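PDB 3K9T: putative polysaccharide biosynthesis protein with aminopeptidase-like domain from Clostridium acetobutylicum, which binds one zinc ion per subunit, probably acts in the biosynthesis of modified polysaccharides, and is not expected to have peptidase activity despite its aminopeptidase-like fold. Local coordinates for residues E227-I232 with G296-F302. Sequence-based numbering, arbitrary orientation.
Sequences ETIGSI and GSDERQF. With IMD (imidazole), chain E.
Beside the zinc site of the aminopeptidase-like domain, Glu227 reaches Ser297 as the turn leading into helix 229-237 meets the loop before helix 299-302. The Glu227 chain runs out extended, CG anti to the backbone N (chi1 -164°), and brings OE2 to within 2.5 Å of Ser297 OG, a very short hydrogen bond donated by the serine. The same OE2 accepts a bond from N1 of an imidazole, probably from the crystallisation liquor, at 2.6 Å. Two donors thus grip one carboxylate oxygen, which should help fix the rotation of the group.

Asp298 turns its carboxylate nearly perpendicular to that of Glu227, the planes 89° apart. Asp298 OD1 takes the backbone N-H of Thr228 on the syn lone pair (Thr228 N to Asp298 OD1 2.7 Å), tying the start of helix 229-237 to the loop. Ser231 OG approaches Asp298 OD1 to 2.9 Å. A water joins three side chains, donating to Asp298 OD1, accepting from Gln301 NE2 and bonding Thr228 OG1 at 2.7 Å; it sits over one face of the Arg300 guanidinium.

Farther along, Gln301 bends at chi2 (-55°), laying its amide against Ile232, with Gln301 OE1 3.7 Å from Ile232 CG1. Glu367 of the second subunit salt-bridges Arg300 and bonds Gln301 OE1 through its backbone N, carrying the contact to the trimer interface. The side chain of Glu227 is about 6 Å from the zinc ion held by His190, Asp196 and His325, and Glu227 probably occupies the place of the general-base glutamate of M28 aminopeptidases, beside a site that here holds one zinc ion.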
loop_
_atom_site.group_PDB
_atom_site.type_symbol
_atom_site.label_atom_id
_atom_site.label_comp_id
_atom_site.label_asym_id
_atom_site.label_seq_id
_atom_site.Cartn_x
_atom_site.Cartn_y
_atom_site.Cartn_z
ATOM N N GLU A 227 31.499 -14.003 -15.494
ATOM C CA GLU A 227 30.104 -13.595 -15.569
ATOM C C GLU A 227 29.343 -14.256 -16.723
ATOM O O GLU A 227 29.888 -14.530 -17.785
ATOM C CB GLU A 227 29.944 -12.074 -15.647
ATOM C CG GLU A 227 28.490 -11.619 -15.333
ATOM C CD GLU A 227 28.302 -10.114 -15.359
ATOM O OE1 GLU A 227 28.632 -9.520 -16.389
ATOM O OE2 GLU A 227 27.796 -9.525 -14.373
ATOM N N THR A 228 28.064 -14.503 -16.473
ATOM C CA THR A 228 27.151 -15.063 -17.432
ATOM C C THR A 228 27.520 -16.482 -17.800
ATOM O O THR A 228 26.873 -17.389 -17.334
ATOM C CB THR A 228 26.916 -14.116 -18.674
ATOM O OG1 THR A 228 26.307 -12.939 -18.184
ATOM C CG2 THR A 228 25.958 -14.710 -19.718
ATOM N N ILE A 229 28.538 -16.661 -18.633
ATOM C CA ILE A 229 28.946 -18.005 -19.079
ATOM C C ILE A 229 29.344 -18.936 -17.904
ATOM O O ILE A 229 29.025 -20.147 -17.905
ATOM C CB ILE A 229 30.049 -17.942 -20.185
ATOM C CG1 ILE A 229 30.331 -19.342 -20.729
ATOM C CG2 ILE A 229 31.323 -17.234 -19.689
ATOM C CD1 ILE A 229 29.076 -20.054 -21.320
ATOM N N GLY A 230 29.992 -18.360 -16.890
ATOM C CA GLY A 230 30.383 -19.123 -15.700
ATOM C C GLY A 230 29.206 -19.581 -14.871
ATOM O O GLY A 230 29.102 -20.735 -14.577
ATOM N N SER A 231 28.301 -18.676 -14.518
ATOM C CA SER A 231 27.095 -19.055 -13.758
ATOM C C SER A 231 26.212 -20.052 -14.504
ATOM O O SER A 231 25.679 -20.992 -13.898
ATOM C CB SER A 231 26.294 -17.826 -13.321
ATOM O OG SER A 231 25.833 -17.056 -14.407
ATOM N N ILE A 232 26.075 -19.871 -15.817
ATOM C CA ILE A 232 25.306 -20.829 -16.652
ATOM C C ILE A 232 25.998 -22.198 -16.604
ATOM O O ILE A 232 25.357 -23.203 -16.348
ATOM C CB ILE A 232 25.134 -20.336 -18.116
ATOM C CG1 ILE A 232 24.343 -19.016 -18.143
ATOM C CG2 ILE A 232 24.386 -21.395 -18.970
ATOM C CD1 ILE A 232 24.284 -18.338 -19.516
ATOM N N GLY A 296 22.197 -6.720 -15.659
ATOM C CA GLY A 296 23.204 -6.438 -14.645
ATOM C C GLY A 296 24.143 -7.627 -14.513
ATOM O O GLY A 296 24.822 -7.968 -15.462
ATOM N N SER A 297 24.195 -8.268 -13.349
ATOM C CA SER A 297 25.106 -9.399 -13.164
ATOM C C SER A 297 24.355 -10.727 -13.054
ATOM O O SER A 297 23.231 -10.811 -13.492
ATOM C CB SER A 297 26.054 -9.180 -11.989
ATOM O OG SER A 297 27.130 -10.104 -12.071
ATOM N N ASP A 298 24.982 -11.751 -12.462
ATOM C CA ASP A 298 24.490 -13.159 -12.571
ATOM C C ASP A 298 23.157 -13.475 -11.918
ATOM O O ASP A 298 22.647 -14.575 -12.070
ATOM C CB ASP A 298 25.550 -14.132 -12.098
ATOM C CG ASP A 298 26.799 -14.128 -12.989
ATOM O OD1 ASP A 298 26.674 -14.324 -14.216
ATOM O OD2 ASP A 298 27.903 -13.943 -12.448
ATOM N N GLU A 299 22.585 -12.517 -11.196
ATOM C CA GLU A 299 21.232 -12.668 -10.651
ATOM C C GLU A 299 20.229 -12.915 -11.775
ATOM O O GLU A 299 19.209 -13.569 -11.562
ATOM C CB GLU A 299 20.844 -11.468 -9.793
ATOM C CG GLU A 299 20.705 -10.151 -10.539
ATOM C CD GLU A 299 22.007 -9.416 -10.748
ATOM O OE1 GLU A 299 23.076 -9.965 -10.375
ATOM O OE2 GLU A 299 21.933 -8.275 -11.280
ATOM N N ARG A 300 20.533 -12.439 -12.987
ATOM C CA ARG A 300 19.755 -12.850 -14.184
ATOM C C ARG A 300 19.730 -14.334 -14.476
ATOM O O ARG A 300 18.700 -14.882 -14.895
ATOM C CB ARG A 300 20.190 -12.136 -15.462
ATOM C CG ARG A 300 21.627 -11.808 -15.575
ATOM C CD ARG A 300 21.800 -10.579 -16.439
ATOM N NE ARG A 300 22.346 -11.005 -17.702
ATOM C CZ ARG A 300 23.536 -10.641 -18.160
ATOM N NH1 ARG A 300 24.272 -9.757 -17.498
ATOM N NH2 ARG A 300 23.982 -11.134 -19.310
ATOM N N GLN A 301 20.856 -15.000 -14.302
ATOM C CA GLN A 301 20.851 -16.449 -14.533
ATOM C C GLN A 301 20.135 -17.126 -13.368
ATOM O O GLN A 301 19.244 -17.913 -13.577
ATOM C CB GLN A 301 22.251 -16.992 -14.783
ATOM C CG GLN A 301 23.099 -16.137 -15.735
ATOM C CD GLN A 301 22.451 -15.879 -17.074
ATOM O OE1 GLN A 301 21.606 -16.664 -17.535
ATOM N NE2 GLN A 301 22.864 -14.779 -17.733
ATOM N N PHE A 302 20.424 -16.729 -12.137
ATOM C CA PHE A 302 19.791 -17.388 -10.981
ATOM C C PHE A 302 18.306 -17.133 -10.899
ATOM O O PHE A 302 17.586 -17.922 -10.314
ATOM C CB PHE A 302 20.494 -17.019 -9.663
ATOM C CG PHE A 302 21.926 -17.424 -9.629
ATOM C CD1 PHE A 302 22.276 -18.754 -9.719
ATOM C CD2 PHE A 302 22.940 -16.475 -9.553
ATOM C CE1 PHE A 302 23.631 -19.138 -9.721
ATOM C CE2 PHE A 302 24.306 -16.868 -9.547
ATOM C CZ PHE A 302 24.639 -18.186 -9.626
HETATM N N1 IMD E . 28.210 -6.963 -14.822
HETATM C C2 IMD E . 29.557 -6.955 -14.929
HETATM N N3 IMD E . 29.944 -5.727 -15.268
HETATM C C4 IMD E . 28.852 -4.943 -15.357
HETATM C C5 IMD E . 27.749 -5.728 -15.072
HETATM O O HOH W 1 24.688 -13.072 -16.014
#